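Local structure of surface presentation of antigens protein SpaO (Salmonella typhimurium, 4YX7) at residues G27-G30 with I31-L35. The protein takes part in the secretory pathway that presents at the bacterial surface the determinants Salmonella needs to enter mammalian cells. Sequence-based numbering, arbitrary orientation.
Sequences GRIG and IGDVL
Gly30 and Asp33 are the ends of a type II beta turn in the loop between strands 9-22 and 34-36 of this FliN/MopA/SpaO-family domain. The turn is closed by Asp33 N, which donates a hydrogen bond to Gly30 O at 3.2 Å. Gly32, with a positive phi of 100°, holds the third position. The Asp33 side chain reaches back alongside the backbone that enters the turn: with its CG beside its own backbone N (chi1 -69°), OD2 accepts a hydrogen bond from Gly30 N at 2.8 Å. That N-H approaches from above the carboxylate plane, 66° out of it. The stronger partner of OD2 lies outside 27-35, a basic side chain of another protein's chain that forms a salt bridge with it, while OD1 accepts a hydrogen bond from the backbone of that same partner chain. The carboxylate therefore ties the turn to the interface, where Val34 and Leu35 pair antiparallel with strands of other chains and carry the sheet across. The tight side joins the buried Asp33 carboxylate and an apolar pair, Ile29 and Leu35, whose side chains meet at about a right angle beside the turn. Ile31, at the exposed corner, starts away from 27-30 and packs on the backbone of another chain. In the buried pair, by contrast, Ile29 CD1 lies 3.5 Å from Leu35 CD2.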
loop_
_atom_site.group_PDB
_atom_site.type_symbol
_atom_site.label_atom_id
_atom_site.label_comp_id
_atom_site.label_asym_id
_atom_site.label_seq_id
_atom_site.Cartn_x
_atom_site.Cartn_y
_atom_site.Cartn_z
ATOM N N GLY A 27 12.165 11.725 -24.688
ATOM C CA GLY A 27 12.733 11.036 -23.556
ATOM C C GLY A 27 13.472 11.952 -22.601
ATOM O O GLY A 27 14.693 12.085 -22.657
ATOM N N ARG A 28 12.719 12.597 -21.721
ATOM C CA ARG A 28 13.306 13.175 -20.526
ATOM C C ARG A 28 13.076 12.218 -19.355
ATOM O O ARG A 28 13.859 12.195 -18.397
ATOM C CB ARG A 28 12.727 14.561 -20.239
ATOM C CG ARG A 28 13.120 15.615 -21.276
ATOM C CD ARG A 28 12.425 16.973 -21.047
ATOM N NE ARG A 28 12.551 17.477 -19.674
ATOM C CZ ARG A 28 13.700 17.630 -19.013
ATOM N NH1 ARG A 28 14.865 17.347 -19.587
ATOM N NH2 ARG A 28 13.689 18.088 -17.769
ATOM N N ILE A 29 12.014 11.420 -19.462
ATOM C CA ILE A 29 11.691 10.398 -18.476
ATOM C C ILE A 29 12.813 9.381 -18.353
ATOM O O ILE A 29 13.277 8.837 -19.350
ATOM C CB ILE A 29 10.389 9.662 -18.833
ATOM C CG1 ILE A 29 9.248 10.657 -19.005
ATOM C CG2 ILE A 29 10.040 8.645 -17.772
ATOM C CD1 ILE A 29 7.921 10.030 -19.174
ATOM N N GLY A 30 13.250 9.136 -17.125
ATOM C CA GLY A 30 14.280 8.151 -16.861
ATOM C C GLY A 30 14.023 7.374 -15.584
ATOM O O GLY A 30 13.022 7.583 -14.908
ATOM N N ILE A 31 14.943 6.484 -15.246
ATOM C CA ILE A 31 14.811 5.669 -14.054
ATOM C C ILE A 31 14.874 6.520 -12.793
ATOM O O ILE A 31 15.761 7.364 -12.634
ATOM C CB ILE A 31 15.897 4.585 -14.018
ATOM C CG1 ILE A 31 15.633 3.556 -15.121
ATOM C CG2 ILE A 31 15.952 3.910 -12.655
ATOM C CD1 ILE A 31 16.708 2.495 -15.238
ATOM N N GLY A 32 13.917 6.309 -11.899
ATOM C CA GLY A 32 13.891 7.038 -10.649
ATOM C C GLY A 32 12.919 8.188 -10.704
ATOM O O GLY A 32 12.539 8.738 -9.677
ATOM N N ASP A 33 12.527 8.565 -11.913
ATOM C CA ASP A 33 11.512 9.592 -12.092
ATOM C C ASP A 33 10.179 9.069 -11.577
ATOM O O ASP A 33 9.967 7.862 -11.515
ATOM C CB ASP A 33 11.377 9.991 -13.567
ATOM C CG ASP A 33 12.582 10.753 -14.099
ATOM O OD1 ASP A 33 13.562 10.967 -13.358
ATOM O OD2 ASP A 33 12.546 11.146 -15.283
ATOM N N VAL A 34 9.271 9.962 -11.219
ATOM C CA VAL A 34 7.900 9.539 -10.952
ATOM C C VAL A 34 6.956 10.080 -12.037
ATOM O O VAL A 34 7.098 11.208 -12.474
ATOM C CB VAL A 34 7.428 9.981 -9.536
ATOM C CG1 VAL A 34 5.918 9.940 -9.415
ATOM C CG2 VAL A 34 8.048 9.091 -8.479
ATOM N N LEU A 35 6.034 9.238 -12.504
ATOM C CA LEU A 35 4.975 9.661 -13.405
ATOM C C LEU A 35 3.664 9.697 -12.656
ATOM O O LEU A 35 3.211 8.672 -12.175
ATOM C CB LEU A 35 4.847 8.712 -14.594
ATOM C CG LEU A 35 6.046 8.534 -15.514
ATOM C CD1 LEU A 35 5.629 7.717 -16.743
ATOM C CD2 LEU A 35 6.611 9.878 -15.911
#